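Local coordinates for protein alpha-L-rhamnosidase (Klebsiella oxytoca, PDB 4XHC) that hydrolyses terminal alpha-L-rhamnose residues from rhamnosides as a two-domain glycoside hydrolase of family GH78 and binds rhamnose in its pocket, at residues 474-478 with 479-483; 82-86 with 87-91; 130-133 with 134-137; 490-493 with 494-498. One frame throughout, in Å; residues are numbered along the deposited sequence.

Contact 1: 474-478 with 479-483; sequences AALLQ and CGLRD
Leu-481 folds back over Leu-476 where one helix gives way to the next, and three backbone hydrogen bonds and a weak fourth accompany the change of direction. Cys-479 N still bonds in helical fashion to Ala-475 O, with the weak branch going to Leu-476 O. The next two amides then reach back in crossed order: Gly-480 N meets Leu-477 O at 2.9 Å, while Leu-481 N passes to Leu-476 O, also at 2.9 Å and with an N-H...O angle of 154°.

Among the apolar contacts, the side chains of Leu-476 and Leu-481 cross at about a right angle, CD2 of the former 3.9 Å from CD1 of the latter. Its CG beside the backbone N (chi1 -71°), Leu-477 swings its end back so that CD2 comes to 4.1 Å from Arg-482 CA.

The polar ends are taken up by other parts of the chain: Gln-478 NE2 bonds to Val-437 O, and Arg-482 NH2 to Tyr-541 O. Leu-481 is the N-cap residue of helix 482-498 and packs on Met-451 of helix 444-456. With Gly-480 at positive phi as the C-prime residue, the pattern is a Schellman motif, which ends helix 466-478 in the six-hairpin glycosidase domain.

Contact 2: 82-86 with 87-91; sequences AAFYQ and RELSS
The ring of Phe-84 has a water over the centre of one face, while Arg-87 CD and Leu-89 CD1 approach it obliquely. Leu-89 CD1 lies 4.2 Å from Phe-84 CE1, and the two side chains cross at about a right angle. A second flat group, the guanidinium of Arg-87, has Leu-89 CD2 over one face, offset toward the rim. Phe-84 and Arg-87 are also the end residues of a type I beta turn, by which the chain leaves the short, weakly bonded helix 81-84 in the N-terminal domain.

The turn is closed by Arg-87 N donating to Phe-84 O at 3.1 Å, a fairly straight bond (158°). Phe-84 CG stands opposite its own backbone N (chi1 173°), which turns the ring toward the chain that follows. The Arg-87 chain brings CD near the ring, then bends at chi3 (71°), and its terminal group leads away from the turn.

Around this pair the segment is pinned to strand 187-200. Phe-84 packs on Ile-194 and Leu-89 on Phe-191, Glu-88 OE1 forms a salt bridge with Arg-188, and Tyr-85 OH is bonded to Ile-194 N. Phe-84 also touches Val-95 of strand 94-99. The water that covers the ring bridges the turn as well, donating to Phe-84 O at 2.8 Å and to Arg-87 O at 2.9 Å.

Contact 3: 130-133 with 134-137; sequences ETLS and EVCE
Glu-134 turns its carboxylate back on Thr-131, whose backbone N donates to OE2 at 3.0 Å from above the carboxylate plane. Thr-131 OG1 lies 3.1 Å from Glu-134 OE2 and shares a hydrogen bond with Ser-133 OG, either being able to donate. Glu-130 N adds a weak bond to Glu-134 OE1. The setting is a run of overlapping backbone turns in the loop between strands 122-129 and 153-158 of the N-terminal domain. Glu-134 N returns to Thr-131 O at 3.3 Å, so main chain and side chain of one residue both hold Thr-131. The chain is extended beyond CG (chi2 170°), and the carboxylate crosses the threonine side chain at about a right angle.

Leu-132 CD1 rests against Val-135 CG2 at 4.0 Å, Val-135 N bonds to Leu-132 O, and Leu-132 packs on Trp-73.

Farther out, Lys-240 makes salt bridges to OE1 of both Glu-130 and Glu-134, probably offsetting repulsion between the two carboxylates. Tyr-526 N bonds to Glu-130 OE1, so the loop is tied to residues of the glycosidase region. Ser-133 O takes two donors, Cys-136 N at 3.2 Å and Glu-137 N at 3.0 Å, the latter nearly along the C=O axis.

Contact 4: 490-493 with 494-498; sequences KAYW and GAMVD
Gly-494 sits one helical turn on from Lys-490 in helix 482-498, its CA near Lys-490 O. Ala-495 follows, its N giving only a weak bond to Tyr-492 O; its methyl sits among the carbonyls of the preceding turn.

Met-496 supplies the main side-chain contact. It runs side by side with Trp-493, pointing the same way, and a bend at chi3 (-75°) brings CE to 3.6 Å from Trp-493 CD1. The same methyl lies 4.3 Å from Tyr-492 CE2, so it touches both aromatic residues, approaching each ring obliquely. Those two rings also meet: Tyr-492 CD2 lies over one face of the indole, offset toward its rim, while Trp-493 CE3 is at the phenol edge.

Val-497 N restores a regular helical bond to Trp-493 O at 3.1 Å, with an angle of 161°, and Asp-498 N closes on Gly-494 O.

Phe-508 O receives Tyr-492 OH, Ser-531 O receives Trp-493 NE1, and Lys-490 NZ forms a salt bridge with Asp-213. Within the glycosidase domain the helix packs against two others: Tyr-492 and Trp-493 lie on Arg-469 of helix 466-478, while Trp-493 and Val-497 touch Ile-219 of helix 214-230.

In the fold
All four contacts are local, yet their chemistry follows their place in the fold. Contacts 1 and 4 share helix 482-498, with centres about 19 Å apart; both are partly buried, contact 1 being the farther of the two from the centre of the chain, and backbone bonding dominates there where aromatic and methionine packing dominates in contact 4. Contacts 2 and 3 belong to the N-terminal domain. Contact 2, the farthest from the centre of the chain, has mostly exposed residues and a bridging water, whereas contact 3 is buried and rests on carboxylates held by backbone amides and a lysine. Contacts 3 and 4, from different parts of the chain, come within about 10 Å at their nearest atoms.

Contact 1: 474-478 with 479-483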
loop_
_atom_site.group_PDB
_atom_site.type_symbol
_atom_site.label_atom_id
_atom_site.label_comp_id
_atom_site.label_asym_id
_atom_site.label_seq_id
_atom_site.Cartn_x
_atom_site.Cartn_y
_atom_site.Cartn_z
ATOM N N ALA A 474 -38.072 18.610 16.833
ATOM C CA ALA A 474 -38.967 19.404 16.005
ATOM C C ALA A 474 -40.409 19.257 16.473
ATOM O O ALA A 474 -41.156 20.248 16.510
ATOM C CB ALA A 474 -38.843 18.992 14.550
ATOM N N ALA A 475 -40.793 18.028 16.828
ATOM C CA ALA A 475 -42.138 17.753 17.319
ATOM C C ALA A 475 -42.399 18.452 18.653
ATOM O O ALA A 475 -43.484 18.990 18.873
ATOM C CB ALA A 475 -42.376 16.257 17.442
ATOM N N LEU A 476 -41.413 18.454 19.541
ATOM C CA LEU A 476 -41.552 19.171 20.806
ATOM C C LEU A 476 -41.816 20.652 20.561
ATOM O O LEU A 476 -42.756 21.216 21.118
ATOM C CB LEU A 476 -40.313 18.983 21.685
ATOM C CG LEU A 476 -40.140 17.585 22.292
ATOM C CD1 LEU A 476 -38.744 17.414 22.871
ATOM C CD2 LEU A 476 -41.184 17.318 23.367
ATOM N N LEU A 477 -40.999 21.275 19.715
ATOM C CA LEU A 477 -41.148 22.709 19.409
ATOM C C LEU A 477 -42.508 23.026 18.767
ATOM O O LEU A 477 -43.160 23.997 19.141
ATOM C CB LEU A 477 -39.998 23.200 18.513
ATOM C CG LEU A 477 -38.620 23.300 19.186
ATOM C CD1 LEU A 477 -37.526 23.622 18.173
ATOM C CD2 LEU A 477 -38.623 24.340 20.302
ATOM N N GLN A 478 -42.932 22.189 17.822
ATOM C CA GLN A 478 -44.216 22.358 17.139
ATOM C C GLN A 478 -45.403 22.354 18.116
ATOM O O GLN A 478 -46.387 23.050 17.890
ATOM C CB GLN A 478 -44.381 21.258 16.087
ATOM C CG GLN A 478 -45.630 21.340 15.234
ATOM C CD GLN A 478 -45.867 20.062 14.444
ATOM O OE1 GLN A 478 -45.121 19.739 13.523
ATOM N NE2 GLN A 478 -46.921 19.330 14.801
ATOM N N CYS A 479 -45.304 21.590 19.202
ATOM C CA CYS A 479 -46.354 21.542 20.208
ATOM C C CYS A 479 -46.153 22.573 21.324
ATOM O O CYS A 479 -46.857 22.541 22.338
ATOM C CB CYS A 479 -46.440 20.143 20.811
ATOM S SG CYS A 479 -46.715 18.819 19.604
ATOM N N GLY A 480 -45.213 23.499 21.139
ATOM C CA GLY A 480 -44.983 24.575 22.101
ATOM C C GLY A 480 -44.274 24.129 23.366
ATOM O O GLY A 480 -44.333 24.823 24.371
ATOM N N LEU A 481 -43.594 22.981 23.321
ATOM C CA LEU A 481 -42.854 22.456 24.475
ATOM C C LEU A 481 -41.385 22.865 24.371
ATOM O O LEU A 481 -40.500 22.018 24.205
ATOM C CB LEU A 481 -42.988 20.938 24.547
ATOM C CG LEU A 481 -44.400 20.444 24.811
ATOM C CD1 LEU A 481 -44.508 18.941 24.572
ATOM C CD2 LEU A 481 -44.827 20.804 26.225
ATOM N N ARG A 482 -41.148 24.172 24.499
ATOM C CA ARG A 482 -39.850 24.785 24.216
ATOM C C ARG A 482 -38.789 24.436 25.270
ATOM O O ARG A 482 -37.669 24.062 24.928
ATOM C CB ARG A 482 -40.027 26.303 24.098
ATOM C CG ARG A 482 -38.813 27.090 23.607
ATOM C CD ARG A 482 -38.961 28.575 23.946
ATOM N NE ARG A 482 -37.692 29.297 23.851
ATOM C CZ ARG A 482 -37.144 29.724 22.712
ATOM N NH1 ARG A 482 -37.746 29.518 21.539
ATOM N NH2 ARG A 482 -35.976 30.358 22.740
ATOM N N ASP A 483 -39.136 24.556 26.547
ATOM C CA ASP A 483 -38.209 24.204 27.628
ATOM C C ASP A 483 -37.791 22.727 27.567
ATOM O O ASP A 483 -36.632 22.394 27.829
ATOM C CB ASP A 483 -38.832 24.525 28.992
ATOM C CG ASP A 483 -38.919 26.026 29.264
ATOM O OD1 ASP A 483 -37.976 26.771 28.908
ATOM O OD2 ASP A 483 -39.929 26.464 29.854
#

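Contact 2: 82-86 with 87-91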
loop_
_atom_site.group_PDB
_atom_site.type_symbol
_atom_site.label_atom_id
_atom_site.label_comp_id
_atom_site.label_asym_id
_atom_site.label_seq_id
_atom_site.Cartn_x
_atom_site.Cartn_y
_atom_site.Cartn_z
ATOM N N ALA A 82 8.321 18.031 18.403
ATOM C CA ALA A 82 9.739 18.388 18.306
ATOM C C ALA A 82 10.644 17.283 18.882
ATOM O O ALA A 82 11.726 17.019 18.348
ATOM C CB ALA A 82 9.999 19.716 19.004
ATOM N N ALA A 83 10.187 16.642 19.961
ATOM C CA ALA A 83 10.912 15.536 20.600
ATOM C C ALA A 83 10.782 14.227 19.807
ATOM O O ALA A 83 11.717 13.416 19.770
ATOM C CB ALA A 83 10.418 15.342 22.024
ATOM N N PHE A 84 9.627 14.017 19.183
ATOM C CA PHE A 84 9.438 12.861 18.304
ATOM C C PHE A 84 10.311 12.957 17.049
ATOM O O PHE A 84 10.773 11.930 16.543
ATOM C CB PHE A 84 7.960 12.688 17.915
ATOM C CG PHE A 84 7.720 11.613 16.881
ATOM C CD1 PHE A 84 7.926 10.275 17.189
ATOM C CD2 PHE A 84 7.304 11.942 15.597
ATOM C CE1 PHE A 84 7.724 9.284 16.237
ATOM C CE2 PHE A 84 7.096 10.957 14.641
ATOM C CZ PHE A 84 7.307 9.628 14.961
ATOM N N TYR A 85 10.546 14.171 16.550
ATOM C CA TYR A 85 11.403 14.351 15.368
ATOM C C TYR A 85 12.890 14.062 15.643
ATOM O O TYR A 85 13.687 13.956 14.703
ATOM C CB TYR A 85 11.237 15.752 14.747
ATOM C CG TYR A 85 9.830 16.109 14.271
ATOM C CD1 TYR A 85 8.974 15.146 13.722
ATOM C CD2 TYR A 85 9.368 17.424 14.338
ATOM C CE1 TYR A 85 7.700 15.480 13.282
ATOM C CE2 TYR A 85 8.098 17.763 13.900
ATOM C CZ TYR A 85 7.270 16.789 13.375
ATOM O OH TYR A 85 6.005 17.116 12.950
ATOM N N GLN A 86 13.247 13.940 16.924
ATOM C CA GLN A 86 14.578 13.513 17.348
ATOM C C GLN A 86 14.718 12.000 17.468
ATOM O O GLN A 86 15.827 11.506 17.599
ATOM C CB GLN A 86 14.930 14.134 18.706
ATOM C CG GLN A 86 14.995 15.657 18.727
ATOM C CD GLN A 86 15.992 16.233 17.720
ATOM O OE1 GLN A 86 17.161 15.832 17.643
ATOM N NE2 GLN A 86 15.525 17.195 16.944
ATOM N N ARG A 87 13.612 11.261 17.443
ATOM C CA ARG A 87 13.670 9.809 17.654
ATOM C C ARG A 87 14.123 9.054 16.424
ATOM O O ARG A 87 13.806 9.425 15.298
ATOM C CB ARG A 87 12.318 9.239 18.093
ATOM C CG ARG A 87 12.061 9.325 19.590
ATOM C CD ARG A 87 10.798 8.574 19.972
ATOM N NE ARG A 87 10.966 7.127 19.859
ATOM C CZ ARG A 87 9.984 6.240 20.001
ATOM N NH1 ARG A 87 8.742 6.641 20.251
ATOM N NH2 ARG A 87 10.246 4.947 19.886
ATOM N N GLU A 88 14.849 7.969 16.671
ATOM C CA GLU A 88 15.357 7.088 15.628
ATOM C C GLU A 88 14.714 5.716 15.808
ATOM O O GLU A 88 15.056 4.979 16.733
ATOM C CB GLU A 88 16.884 7.004 15.722
ATOM C CG GLU A 88 17.563 8.358 15.562
ATOM C CD GLU A 88 19.074 8.305 15.703
ATOM O OE1 GLU A 88 19.655 7.200 15.742
ATOM O OE2 GLU A 88 19.687 9.389 15.771
ATOM N N LEU A 89 13.794 5.373 14.916
ATOM C CA LEU A 89 12.950 4.193 15.086
ATOM C C LEU A 89 13.479 2.954 14.351
ATOM O O LEU A 89 13.972 3.063 13.233
ATOM C CB LEU A 89 11.534 4.510 14.590
ATOM C CG LEU A 89 10.902 5.804 15.110
ATOM C CD1 LEU A 89 9.638 6.115 14.335
ATOM C CD2 LEU A 89 10.615 5.725 16.605
ATOM N N SER A 90 13.352 1.785 14.979
ATOM C CA SER A 90 13.738 0.502 14.370
ATOM C C SER A 90 12.525 -0.386 14.140
ATOM O O SER A 90 11.410 -0.006 14.491
ATOM C CB SER A 90 14.759 -0.229 15.258
ATOM O OG SER A 90 15.823 0.633 15.602
ATOM N N SER A 91 12.750 -1.573 13.576
ATOM C CA SER A 91 11.672 -2.523 13.321
ATOM C C SER A 91 10.870 -2.780 14.576
ATOM O O SER A 91 11.437 -3.042 15.631
ATOM C CB SER A 91 12.209 -3.853 12.803
ATOM O OG SER A 91 12.942 -3.669 11.606
HETATM O O HOH W 1 11.180 10.296 14.321
#

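Contact 3: 130-133 with 134-137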
loop_
_atom_site.group_PDB
_atom_site.type_symbol
_atom_site.label_atom_id
_atom_site.label_comp_id
_atom_site.label_asym_id
_atom_site.label_seq_id
_atom_site.Cartn_x
_atom_site.Cartn_y
_atom_site.Cartn_z
ATOM N N GLU A 130 -10.999 8.115 13.568
ATOM C CA GLU A 130 -11.750 9.244 14.085
ATOM C C GLU A 130 -11.782 9.202 15.614
ATOM O O GLU A 130 -11.792 10.247 16.266
ATOM C CB GLU A 130 -13.180 9.246 13.536
ATOM C CG GLU A 130 -13.313 9.359 12.023
ATOM C CD GLU A 130 -14.770 9.314 11.579
ATOM O OE1 GLU A 130 -15.406 8.250 11.748
ATOM O OE2 GLU A 130 -15.297 10.322 11.065
ATOM N N THR A 131 -11.832 7.995 16.179
ATOM C CA THR A 131 -11.686 7.800 17.629
ATOM C C THR A 131 -10.380 7.083 17.947
ATOM O O THR A 131 -9.768 6.472 17.076
ATOM C CB THR A 131 -12.831 6.962 18.223
ATOM O OG1 THR A 131 -12.849 5.646 17.632
ATOM C CG2 THR A 131 -14.146 7.641 17.977
ATOM N N LEU A 132 -9.959 7.144 19.204
ATOM C CA LEU A 132 -8.760 6.437 19.615
ATOM C C LEU A 132 -8.926 4.934 19.415
ATOM O O LEU A 132 -7.988 4.256 19.005
ATOM C CB LEU A 132 -8.425 6.739 21.071
ATOM C CG LEU A 132 -7.115 6.150 21.607
ATOM C CD1 LEU A 132 -5.924 6.598 20.772
ATOM C CD2 LEU A 132 -6.930 6.526 23.073
ATOM N N SER A 133 -10.118 4.413 19.673
ATOM C CA SER A 133 -10.343 2.972 19.561
ATOM C C SER A 133 -10.016 2.419 18.158
ATOM O O SER A 133 -9.630 1.262 18.029
ATOM C CB SER A 133 -11.776 2.590 20.007
ATOM O OG SER A 133 -12.787 3.084 19.129
ATOM N N GLU A 134 -10.145 3.240 17.120
ATOM C CA GLU A 134 -9.900 2.779 15.749
ATOM C C GLU A 134 -8.433 2.505 15.421
ATOM O O GLU A 134 -8.139 1.805 14.449
ATOM C CB GLU A 134 -10.477 3.771 14.746
ATOM C CG GLU A 134 -11.995 3.865 14.798
ATOM C CD GLU A 134 -12.545 5.016 13.982
ATOM O OE1 GLU A 134 -12.324 5.041 12.738
ATOM O OE2 GLU A 134 -13.195 5.888 14.605
ATOM N N VAL A 135 -7.515 3.042 16.217
ATOM C CA VAL A 135 -6.099 2.727 16.046
ATOM C C VAL A 135 -5.559 1.767 17.124
ATOM O O VAL A 135 -4.357 1.510 17.184
ATOM C CB VAL A 135 -5.241 4.018 15.957
ATOM C CG1 VAL A 135 -5.714 4.892 14.797
ATOM C CG2 VAL A 135 -5.258 4.814 17.263
ATOM N N CYS A 136 -6.450 1.245 17.965
ATOM C CA CYS A 136 -6.087 0.276 19.009
ATOM C C CYS A 136 -6.706 -1.099 18.819
ATOM O O CYS A 136 -6.117 -2.093 19.203
ATOM C CB CYS A 136 -6.503 0.795 20.373
ATOM S SG CYS A 136 -5.807 2.418 20.700
ATOM N N GLU A 137 -7.905 -1.159 18.251
ATOM C CA GLU A 137 -8.548 -2.434 17.960
ATOM C C GLU A 137 -8.112 -2.865 16.558
ATOM O O GLU A 137 -8.076 -2.044 15.635
ATOM C CB GLU A 137 -10.072 -2.313 18.020
ATOM C CG GLU A 137 -10.629 -1.545 19.217
ATOM C CD GLU A 137 -11.019 -2.412 20.392
ATOM O OE1 GLU A 137 -10.460 -3.516 20.559
ATOM O OE2 GLU A 137 -11.898 -1.967 21.161
#

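Contact 4: 490-493 with 494-498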
loop_
_atom_site.group_PDB
_atom_site.type_symbol
_atom_site.label_atom_id
_atom_site.label_comp_id
_atom_site.label_asym_id
_atom_site.label_seq_id
_atom_site.Cartn_x
_atom_site.Cartn_y
_atom_site.Cartn_z
ATOM N N LYS A 490 -29.643 19.308 25.254
ATOM C CA LYS A 490 -28.571 19.227 26.235
ATOM C C LYS A 490 -28.290 17.810 26.738
ATOM O O LYS A 490 -27.134 17.426 26.903
ATOM C CB LYS A 490 -28.900 20.106 27.435
ATOM C CG LYS A 490 -28.875 21.592 27.144
ATOM C CD LYS A 490 -29.159 22.366 28.417
ATOM C CE LYS A 490 -28.908 23.842 28.235
ATOM N NZ LYS A 490 -29.465 24.580 29.394
ATOM N N ALA A 491 -29.344 17.043 27.005
ATOM C CA ALA A 491 -29.185 15.691 27.545
ATOM C C ALA A 491 -28.548 14.749 26.526
ATOM O O ALA A 491 -27.654 13.978 26.867
ATOM C CB ALA A 491 -30.528 15.142 27.987
ATOM N N TYR A 492 -29.003 14.824 25.280
ATOM C CA TYR A 492 -28.547 13.915 24.229
ATOM C C TYR A 492 -27.230 14.369 23.577
ATOM O O TYR A 492 -26.211 13.707 23.729
ATOM C CB TYR A 492 -29.650 13.754 23.187
ATOM C CG TYR A 492 -29.381 12.734 22.106
ATOM C CD1 TYR A 492 -29.397 11.380 22.378
ATOM C CD2 TYR A 492 -29.153 13.136 20.792
ATOM C CE1 TYR A 492 -29.167 10.451 21.379
ATOM C CE2 TYR A 492 -28.924 12.213 19.786
ATOM C CZ TYR A 492 -28.929 10.874 20.084
ATOM O OH TYR A 492 -28.710 9.979 19.061
ATOM N N TRP A 493 -27.243 15.493 22.864
ATOM C CA TRP A 493 -26.022 15.994 22.216
ATOM C C TRP A 493 -24.955 16.436 23.223
ATOM O O TRP A 493 -23.765 16.299 22.960
ATOM C CB TRP A 493 -26.338 17.141 21.269
ATOM C CG TRP A 493 -26.940 16.719 19.953
ATOM C CD1 TRP A 493 -26.271 16.446 18.809
ATOM C CD2 TRP A 493 -28.326 16.564 19.649
ATOM N NE1 TRP A 493 -27.144 16.113 17.813
ATOM C CE2 TRP A 493 -28.416 16.189 18.299
ATOM C CE3 TRP A 493 -29.506 16.715 20.389
ATOM C CZ2 TRP A 493 -29.633 15.957 17.668
ATOM C CZ3 TRP A 493 -30.720 16.476 19.764
ATOM C CH2 TRP A 493 -30.772 16.096 18.419
ATOM N N GLY A 494 -25.372 16.953 24.376
ATOM C CA GLY A 494 -24.428 17.273 25.451
ATOM C C GLY A 494 -23.665 16.066 25.980
ATOM O O GLY A 494 -22.522 16.186 26.436
ATOM N N ALA A 495 -24.306 14.897 25.922
ATOM C CA ALA A 495 -23.662 13.636 26.307
ATOM C C ALA A 495 -22.499 13.300 25.381
ATOM O O ALA A 495 -21.440 12.888 25.848
ATOM C CB ALA A 495 -24.666 12.498 26.320
ATOM N N MET A 496 -22.697 13.486 24.077
ATOM C CA MET A 496 -21.629 13.275 23.101
ATOM C C MET A 496 -20.494 14.260 23.324
ATOM O O MET A 496 -19.322 13.885 23.268
ATOM C CB MET A 496 -22.161 13.375 21.668
ATOM C CG MET A 496 -22.890 12.116 21.209
ATOM S SD MET A 496 -23.401 12.140 19.477
ATOM C CE MET A 496 -24.802 13.240 19.559
ATOM N N VAL A 497 -20.835 15.510 23.619
ATOM C CA VAL A 497 -19.814 16.503 23.929
ATOM C C VAL A 497 -19.039 16.111 25.184
ATOM O O VAL A 497 -17.804 16.105 25.158
ATOM C CB VAL A 497 -20.403 17.913 24.105
ATOM C CG1 VAL A 497 -19.351 18.877 24.653
ATOM C CG2 VAL A 497 -20.956 18.411 22.776
ATOM N N ASP A 498 -19.750 15.763 26.259
ATOM C CA ASP A 498 -19.100 15.343 27.516
ATOM C C ASP A 498 -18.189 14.114 27.346
ATOM O O ASP A 498 -17.172 14.006 28.025
ATOM C CB ASP A 498 -20.136 15.061 28.610
ATOM C CG ASP A 498 -20.853 16.320 29.094
ATOM O OD1 ASP A 498 -20.274 17.431 29.037
ATOM O OD2 ASP A 498 -22.016 16.190 29.536
#